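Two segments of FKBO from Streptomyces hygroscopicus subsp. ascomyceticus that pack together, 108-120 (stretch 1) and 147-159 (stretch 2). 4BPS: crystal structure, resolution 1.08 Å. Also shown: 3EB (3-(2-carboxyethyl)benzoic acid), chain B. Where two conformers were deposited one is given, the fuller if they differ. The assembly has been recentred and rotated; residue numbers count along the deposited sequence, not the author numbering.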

ATOM      1  N   SER A 108      20.601   0.400   4.009  1.00  7.53           N
ATOM      2  CA  SER A 108      21.736   0.938   3.279  1.00  8.57           C
ATOM      3  C   SER A 108      21.868   2.428   3.534  1.00  8.04           C
ATOM      4  O   SER A 108      20.935   3.071   4.022  1.00  8.41           O
ATOM      5  N   GLY A 109      23.027   2.977   3.157  1.00  8.16           N
ATOM      6  CA  GLY A 109      23.230   4.412   3.196  1.00  8.58           C
ATOM      7  C   GLY A 109      22.591   5.151   2.029  1.00  8.05           C
ATOM      8  O   GLY A 109      22.482   6.365   2.072  1.00  8.03           O
ATOM      9  N   ARG A 110      22.150   4.423   1.004  1.00  7.93           N
ATOM     10  CA  ARG A 110      21.676   5.006  -0.251  1.00  8.84           C
ATOM     11  C   ARG A 110      20.604   4.088  -0.827  1.00  7.87           C
ATOM     12  O   ARG A 110      20.795   2.866  -0.794  1.00  9.58           O
ATOM     13  N   TYR A 111      19.522   4.630  -1.394  1.00  6.09           N
ATOM     14  CA  TYR A 111      18.434   3.782  -1.875  1.00  5.57           C
ATOM     15  C   TYR A 111      17.980   4.040  -3.290  1.00  5.26           C
ATOM     16  O   TYR A 111      17.295   3.166  -3.844  1.00  6.09           O
ATOM     17  N   ALA A 112      18.292   5.176  -3.921  1.00  5.66           N
ATOM     18  CA  ALA A 112      17.684   5.443  -5.231  1.00  6.23           C
ATOM     19  C   ALA A 112      18.019   4.377  -6.269  1.00  6.01           C
ATOM     20  O   ALA A 112      17.134   3.891  -6.972  1.00  6.08           O
ATOM     21  N   ASP A 113      19.302   4.049  -6.421  1.00  5.95           N
ATOM     22  CA  ASP A 113      19.684   3.092  -7.447  1.00  6.37           C
ATOM     23  C   ASP A 113      19.048   1.719  -7.174  1.00  5.89           C
ATOM     24  O   ASP A 113      18.540   1.057  -8.082  1.00  5.95           O
ATOM     25  N   ALA A 114      19.053   1.293  -5.923  1.00  6.15           N
ATOM     26  CA  ALA A 114      18.479  -0.005  -5.570  1.00  6.24           C
ATOM     27  C   ALA A 114      16.960  -0.021  -5.755  1.00  5.83           C
ATOM     28  O   ALA A 114      16.394  -1.047  -6.146  1.00  5.85           O
ATOM     29  N   THR A 115      16.317   1.114  -5.493  1.00  5.32           N
ATOM     30  CA  THR A 115      14.867   1.228  -5.658  1.00  5.42           C
ATOM     31  C   THR A 115      14.510   1.215  -7.148  1.00  5.24           C
ATOM     32  O   THR A 115      13.520   0.596  -7.558  1.00  5.41           O
ATOM     33  N   ALA A 116      15.300   1.900  -7.966  1.00  5.35           N
ATOM     34  CA  ALA A 116      15.057   1.893  -9.399  1.00  5.79           C
ATOM     35  C   ALA A 116      15.195   0.471  -9.939  1.00  5.24           C
ATOM     36  O   ALA A 116      14.416   0.029 -10.795  1.00  5.51           O
ATOM     37  N   ALA A 117      16.191  -0.269  -9.439  1.00  5.70           N
ATOM     38  CA  ALA A 117      16.390  -1.643  -9.884  1.00  6.20           C
ATOM     39  C   ALA A 117      15.231  -2.552  -9.435  1.00  6.05           C
ATOM     40  O   ALA A 117      14.751  -3.383 -10.198  1.00  6.03           O
ATOM     41  N   LEU A 118      14.782  -2.376  -8.198  1.00  6.00           N
ATOM     42  CA  LEU A 118      13.685  -3.151  -7.660  1.00  6.37           C
ATOM     43  C   LEU A 118      12.423  -2.903  -8.480  1.00  5.92           C
ATOM     44  O   LEU A 118      11.768  -3.852  -8.923  1.00  5.95           O
ATOM     45  N   TYR A 119      12.085  -1.637  -8.716  1.00  5.58           N
ATOM     46  CA  TYR A 119      10.893  -1.346  -9.510  1.00  5.68           C
ATOM     47  C   TYR A 119      11.048  -1.802 -10.961  1.00  5.74           C
ATOM     48  O   TYR A 119      10.097  -2.282 -11.555  1.00  5.87           O
ATOM     49  N   THR A 120      12.251  -1.673 -11.527  1.00  5.73           N
ATOM     50  CA  THR A 120      12.486  -2.234 -12.862  1.00  5.95           C
ATOM     51  C   THR A 120      12.130  -3.714 -12.884  1.00  5.75           C
ATOM     52  O   THR A 120      11.491  -4.204 -13.808  1.00  6.00           O
ATOM     53  N   THR A 147      18.049  10.994   7.258  1.00  7.59           N
ATOM     54  CA  THR A 147      18.883  11.509   6.181  1.00  8.00           C
ATOM     55  C   THR A 147      19.848  10.426   5.724  1.00  8.21           C
ATOM     56  O   THR A 147      20.522   9.812   6.555  1.00  9.09           O
ATOM     57  N   ASN A 148      19.907  10.167   4.418  1.00  7.04           N
ATOM     58  CA  ASN A 148      20.783   9.116   3.906  1.00  7.32           C
ATOM     59  C   ASN A 148      22.260   9.565   3.893  1.00  7.52           C
ATOM     60  O   ASN A 148      22.581  10.685   4.313  1.00  7.93           O
ATOM     61  N   ALA A 149      23.146   8.672   3.454  1.00  7.97           N
ATOM     62  CA  ALA A 149      24.589   8.961   3.495  1.00  8.28           C
ATOM     63  C   ALA A 149      24.966  10.084   2.545  1.00  7.95           C
ATOM     64  O   ALA A 149      26.009  10.713   2.729  1.00  8.86           O
ATOM     65  N   ASP A 150      24.133  10.331   1.546  1.00  7.30           N
ATOM     66  CA  ASP A 150      24.365  11.384   0.581  0.61  7.77           C
ATOM     67  C   ASP A 150      23.771  12.727   1.008  1.00  6.22           C
ATOM     68  O   ASP A 150      23.868  13.694   0.263  1.00  6.73           O
ATOM     69  N   GLY A 151      23.175  12.782   2.201  1.00  6.30           N
ATOM     70  CA  GLY A 151      22.604  14.018   2.712  1.00  6.58           C
ATOM     71  C   GLY A 151      21.156  14.305   2.328  1.00  5.72           C
ATOM     72  O   GLY A 151      20.701  15.438   2.556  1.00  6.23           O
ATOM     73  N   LEU A 152      20.426  13.312   1.801  1.00  6.02           N
ATOM     74  CA  LEU A 152      19.061  13.475   1.333  1.00  5.82           C
ATOM     75  C   LEU A 152      18.102  12.637   2.160  1.00  5.59           C
ATOM     76  O   LEU A 152      18.395  11.489   2.474  1.00  6.01           O
ATOM     77  N   GLU A 153      16.929  13.184   2.469  1.00  5.70           N
ATOM     78  CA  GLU A 153      15.909  12.410   3.178  1.00  5.47           C
ATOM     79  C   GLU A 153      15.625  11.100   2.452  1.00  5.23           C
ATOM     80  O   GLU A 153      15.439  11.093   1.221  1.00  5.63           O
ATOM     81  N   VAL A 154      15.528  10.008   3.213  1.00  5.02           N
ATOM     82  CA  VAL A 154      15.290   8.697   2.625  1.00  5.04           C
ATOM     83  C   VAL A 154      14.027   8.686   1.747  1.00  4.50           C
ATOM     84  O   VAL A 154      14.041   8.116   0.666  1.00  4.82           O
ATOM     85  N   TYR A 155      12.925   9.301   2.187  1.00  4.64           N
ATOM     86  CA  TYR A 155      11.721   9.256   1.344  1.00  4.90           C
ATOM     87  C   TYR A 155      11.997   9.859  -0.036  1.00  4.70           C
ATOM     88  O   TYR A 155      11.502   9.364  -1.045  1.00  4.86           O
ATOM     89  N   ARG A 156      12.752  10.952  -0.061  1.00  4.81           N
ATOM     90  CA  ARG A 156      13.051  11.636  -1.314  1.00  5.02           C
ATOM     91  C   ARG A 156      13.962  10.773  -2.194  1.00  5.14           C
ATOM     92  O   ARG A 156      13.774  10.703  -3.417  1.00  5.39           O
ATOM     93  N   ASP A 157      14.929  10.104  -1.578  1.00  5.45           N
ATOM     94  CA  ASP A 157      15.838   9.177  -2.263  1.00  5.55           C
ATOM     95  C   ASP A 157      15.032   8.022  -2.882  1.00  5.33           C
ATOM     96  O   ASP A 157      15.195   7.669  -4.061  1.00  5.76           O
ATOM     97  N   PHE A 158      14.111   7.459  -2.094  1.00  5.04           N
ATOM     98  CA  PHE A 158      13.180   6.447  -2.588  1.00  5.10           C
ATOM     99  C   PHE A 158      12.360   6.980  -3.778  1.00  4.89           C
ATOM    100  O   PHE A 158      12.202   6.287  -4.785  1.00  5.46           O
ATOM    101  N   CYS A 159      11.824   8.199  -3.662  1.00  5.08           N
ATOM    102  CA  CYS A 159      11.034   8.747  -4.757  1.00  4.94           C
ATOM    103  C   CYS A 159      11.859   8.903  -6.030  1.00  4.91           C
ATOM    104  O   CYS A 159      11.328   8.706  -7.129  1.00  5.46           O
TER

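Asp157, Phe158 and Tyr111 lose the most surface to the opposing stretch (69, 67 and 61 Å² of a two-sided total of 522 Å²), and the contact is best read through them. The helices 112-120 and 154-159 approach to 8.6 Å between axes, with 43° between their N-to-C directions.

Asp157 is the polar centre. Its CA-to-CB bond points toward stretch 1, where the CA atoms of Ala112 and Asp157 lie 5.1 Å apart, and a t rotamer (chi1 -173°) carries the carboxylate to the first turn of the other helix. There the backbone amides have no preceding helical carbonyl to bind. Tyr111 N donates to Asp157 OD2 at 2.8 Å with an N-H...O angle of 140°; Ala112 N donates to Asp157 OD1 at 3.0 Å, but the 126° angle marks this bond as weak. Asn148 ND2, from within stretch 2, also donates to Asp157 OD2 (2.9 Å, 156°). Asn148 is held in a p rotamer (chi1 77°), and its OD1 accepts from Leu152 N at 2.9 Å, so one amide group ties the turn 148-151 to the buried carboxylate.

Tyr111, at the N-cap position, has a sideways CA-to-CB bond and an m rotamer (chi1 -68°). Its ring meets Val154 obliquely, with Tyr111 CD2 3.9 Å from Val154 CG1, an apolar contact beside the polar cluster. The far end of the ring is fixed within its own stretch, since Ser108 N donates to Tyr111 OH at 3.0 Å.

Phe158 starts with its CA-to-CB bond away from stretch 1, yet chi1 of 159° (t) brings the ring back. Phe158 CD1 lies 3.7 Å from Thr115 CG2 and Phe158 CE1 lies 4.3 Å from Tyr119 CE2, both oblique approaches. Thr115 (m) points toward stretch 2 and offers its methyl to the ring, while Thr115 OG1 donates to Tyr111 O at 2.8 Å. The ligand carboxylate atom 3EB OAB sits at the edge of the Phe158 ring, and Tyr155 OH donates to that same 3EB OAB at 2.6 Å.

At the exposed margin, Ala149 N donates to Gly109 O (2.8 Å, 165°). Arg110 begins sideways in an m rotamer, then extends through t chi2 and chi3 until Arg110 NE reaches Asp150 OD1 at 2.6 Å, a salt bridge with a 148° hydrogen-bond angle and the oxygen near the guanidinium plane.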

ATOM      1  CB  SER A 108      21.484   0.705   1.789  1.00 10.57           C
ATOM      2  OG  SER A 108      22.580   1.156   1.009  1.00 12.34           O
ATOM      3  CB  ARG A 110      22.852   5.114  -1.281  1.00 11.20           C
ATOM      4  CG  ARG A 110      24.048   5.946  -0.824  1.00 11.95           C
ATOM      5  CD  ARG A 110      25.071   6.163  -1.947  1.00 11.73           C
ATOM      6  NE  ARG A 110      26.241   6.961  -1.551  1.00 12.89           N
ATOM      7  CZ  ARG A 110      27.415   6.466  -1.150  1.00 14.34           C
ATOM      8  NH1 ARG A 110      28.401   7.289  -0.822  1.00 14.75           N
ATOM      9  NH2 ARG A 110      27.629   5.154  -1.069  1.00 16.34           N
ATOM     10  CB  TYR A 111      17.210   3.911  -0.962  1.00  5.76           C
ATOM     11  CG  TYR A 111      17.398   3.344   0.408  1.00  5.68           C
ATOM     12  CD1 TYR A 111      17.476   1.966   0.603  1.00  6.09           C
ATOM     13  CD2 TYR A 111      17.502   4.177   1.515  1.00  5.86           C
ATOM     14  CE1 TYR A 111      17.640   1.432   1.849  1.00  6.32           C
ATOM     15  CE2 TYR A 111      17.664   3.640   2.790  1.00  6.48           C
ATOM     16  CZ  TYR A 111      17.727   2.256   2.943  1.00  6.03           C
ATOM     17  OH  TYR A 111      17.880   1.669   4.187  1.00  6.41           O
ATOM     18  CB  ALA A 112      18.073   6.822  -5.759  1.00  6.89           C
ATOM     19  CB  ASP A 113      21.201   2.971  -7.521  1.00  8.03           C
ATOM     20  CG  ASP A 113      21.867   4.271  -7.936  1.00 11.23           C
ATOM     21  OD1 ASP A 113      21.307   5.012  -8.774  1.00 11.07           O
ATOM     22  OD2 ASP A 113      22.969   4.555  -7.442  1.00 15.52           O
ATOM     23  CB  ALA A 114      18.826  -0.340  -4.133  1.00  7.79           C
ATOM     24  CB  THR A 115      14.341   2.501  -4.993  1.00  6.05           C
ATOM     25  OG1 THR A 115      14.593   2.429  -3.587  1.00  6.37           O
ATOM     26  CG2 THR A 115      12.846   2.676  -5.192  1.00  6.58           C
ATOM     27  CB  ALA A 116      16.009   2.839 -10.135  1.00  6.30           C
ATOM     28  CB  ALA A 117      17.728  -2.177  -9.395  1.00  7.38           C
ATOM     29  CB  LEU A 118      13.510  -2.755  -6.184  1.00  7.72           C
ATOM     30  CG  LEU A 118      12.403  -3.467  -5.423  1.00  8.50           C
ATOM     31  CD1 LEU A 118      12.722  -3.517  -3.925  1.00  9.52           C
ATOM     32  CD2 LEU A 118      11.060  -2.777  -5.656  1.00  8.51           C
ATOM     33  CB  TYR A 119      10.500   0.147  -9.423  1.00  6.26           C
ATOM     34  CG  TYR A 119       9.463   0.386  -8.346  1.00  6.69           C
ATOM     35  CD1 TYR A 119       8.120   0.264  -8.635  1.00  7.95           C
ATOM     36  CD2 TYR A 119       9.831   0.677  -7.042  1.00  6.77           C
ATOM     37  CE1 TYR A 119       7.147   0.406  -7.650  1.00  8.32           C
ATOM     38  CE2 TYR A 119       8.868   0.812  -6.051  1.00  7.13           C
ATOM     39  CZ  TYR A 119       7.524   0.691  -6.362  1.00  7.10           C
ATOM     40  OH  TYR A 119       6.545   0.804  -5.393  1.00  7.53           O
ATOM     41  CB  THR A 120      13.936  -2.037 -13.290  1.00  6.91           C
ATOM     42  OG1 THR A 120      14.184  -0.650 -13.564  1.00  7.34           O
ATOM     43  CG2 THR A 120      14.249  -2.835 -14.561  1.00  7.45           C
ATOM     44  CB  THR A 147      19.657  12.729   6.672  1.00  9.30           C
ATOM     45  OG1 THR A 147      18.739  13.673   7.239  1.00 10.13           O
ATOM     46  CG2 THR A 147      20.409  13.380   5.550  1.00 10.12           C
ATOM     47  CB  ASN A 148      20.289   8.614   2.539  1.00  7.59           C
ATOM     48  CG  ASN A 148      20.612   9.553   1.394  1.00  7.28           C
ATOM     49  OD1 ASN A 148      21.308  10.545   1.559  1.00  6.21           O
ATOM     50  ND2 ASN A 148      20.143   9.207   0.209  1.00  8.30           N
ATOM     51  CB  ALA A 149      25.376   7.718   3.145  1.00  9.68           C
ATOM     52  CB  ASP A 150      23.845  10.948  -0.782  0.61 11.28           C
ATOM     53  CG  ASP A 150      24.580   9.727  -1.314  0.61 16.34           C
ATOM     54  OD1 ASP A 150      25.673   9.394  -0.795  0.61 17.17           O
ATOM     55  OD2 ASP A 150      24.081   9.110  -2.271  0.61 18.58           O
ATOM     56  CB  LEU A 152      18.988  13.036  -0.136  1.00  6.55           C
ATOM     57  CG  LEU A 152      17.633  13.210  -0.844  1.00  6.89           C
ATOM     58  CD1 LEU A 152      17.230  14.685  -0.953  1.00  7.42           C
ATOM     59  CD2 LEU A 152      17.684  12.535  -2.202  1.00  7.56           C
ATOM     60  CB  GLU A 153      14.617  13.229   3.307  1.00  6.26           C
ATOM     61  CG  GLU A 153      13.621  12.606   4.270  1.00  6.78           C
ATOM     62  CD  GLU A 153      12.254  13.285   4.287  1.00  8.07           C
ATOM     63  OE1 GLU A 153      11.910  13.991   3.310  1.00  9.61           O
ATOM     64  OE2 GLU A 153      11.548  13.129   5.303  1.00  8.58           O
ATOM     65  CB  VAL A 154      15.300   7.609   3.701  1.00  5.49           C
ATOM     66  CG1 VAL A 154      14.719   6.288   3.181  1.00  6.07           C
ATOM     67  CG2 VAL A 154      16.732   7.377   4.171  1.00  6.63           C
ATOM     68  CB  TYR A 155      10.577  10.029   1.994  1.00  5.26           C
ATOM     69  CG  TYR A 155       9.308  10.003   1.161  1.00  4.91           C
ATOM     70  CD1 TYR A 155       8.655   8.803   0.862  1.00  5.12           C
ATOM     71  CD2 TYR A 155       8.777  11.167   0.632  1.00  5.11           C
ATOM     72  CE1 TYR A 155       7.522   8.780   0.090  1.00  5.01           C
ATOM     73  CE2 TYR A 155       7.624  11.164  -0.116  1.00  5.23           C
ATOM     74  CZ  TYR A 155       7.001   9.968  -0.397  1.00  5.08           C
ATOM     75  OH  TYR A 155       5.860   9.984  -1.164  1.00  5.48           O
ATOM     76  CB  ARG A 156      13.664  12.999  -1.049  1.00  5.67           C
ATOM     77  CG  ARG A 156      12.708  13.921  -0.324  1.00  6.31           C
ATOM     78  CD  ARG A 156      13.413  15.166   0.209  1.00  6.78           C
ATOM     79  NE  ARG A 156      12.513  15.929   1.079  1.00  7.88           N
ATOM     80  CZ  ARG A 156      11.811  16.987   0.692  1.00  8.06           C
ATOM     81  NH1 ARG A 156      11.931  17.473  -0.543  1.00  8.50           N
ATOM     82  NH2 ARG A 156      11.001  17.596   1.551  1.00  9.50           N
ATOM     83  CB  ASP A 157      16.807   8.695  -1.176  1.00  5.76           C
ATOM     84  CG  ASP A 157      17.971   7.842  -1.669  1.00  6.33           C
ATOM     85  OD1 ASP A 157      18.408   7.945  -2.838  1.00  7.16           O
ATOM     86  OD2 ASP A 157      18.473   7.103  -0.799  1.00  6.38           O
ATOM     87  CB  PHE A 158      12.269   6.009  -1.424  1.00  5.19           C
ATOM     88  CG  PHE A 158      10.986   5.369  -1.875  1.00  4.92           C
ATOM     89  CD1 PHE A 158      10.971   4.064  -2.374  1.00  5.42           C
ATOM     90  CD2 PHE A 158       9.794   6.073  -1.841  1.00  5.90           C
ATOM     91  CE1 PHE A 158       9.799   3.488  -2.839  1.00  5.80           C
ATOM     92  CE2 PHE A 158       8.615   5.487  -2.292  1.00  6.18           C
ATOM     93  CZ  PHE A 158       8.627   4.203  -2.801  1.00  6.12           C
ATOM     94  CB  CYS A 159      10.417  10.100  -4.374  1.00  5.38           C
ATOM     95  SG  CYS A 159       8.943   9.976  -3.298  1.00  5.82           S
TER
HETATM   96  C   3EB B1345       0.628  11.978   0.373  1.00  5.35           C
HETATM   97  O   3EB B1345       1.508  12.410  -0.378  1.00  5.73           O
HETATM   98  CA  3EB B1345       0.951  11.304   1.677  1.00  5.53           C
HETATM   99  OAB 3EB B1345       5.019   7.631  -1.823  1.00  5.47           O
HETATM  100  OAD 3EB B1345       3.865   5.780  -2.228  1.00  5.49           O
HETATM  101  CAE 3EB B1345       0.664   8.490   0.545  1.00  5.28           C
HETATM  102  CAF 3EB B1345       0.509   7.356  -0.244  1.00  4.97           C
HETATM  103  CAG 3EB B1345       1.907   9.116   0.648  1.00  4.77           C
HETATM  104  CAH 3EB B1345       1.589   6.826  -0.929  1.00  5.00           C
HETATM  105  CAL 3EB B1345       3.998   6.931  -1.664  1.00  5.09           C
HETATM  106  CAM 3EB B1345       2.979   8.579  -0.065  1.00  4.86           C
HETATM  107  CAN 3EB B1345       2.831   7.449  -0.869  1.00  5.07           C
HETATM  108  OXT 3EB B1345      -0.629  12.128   0.121  1.00  5.69           O
HETATM  109  C2  3EB B1345       2.134  10.322   1.546  1.00  5.40           C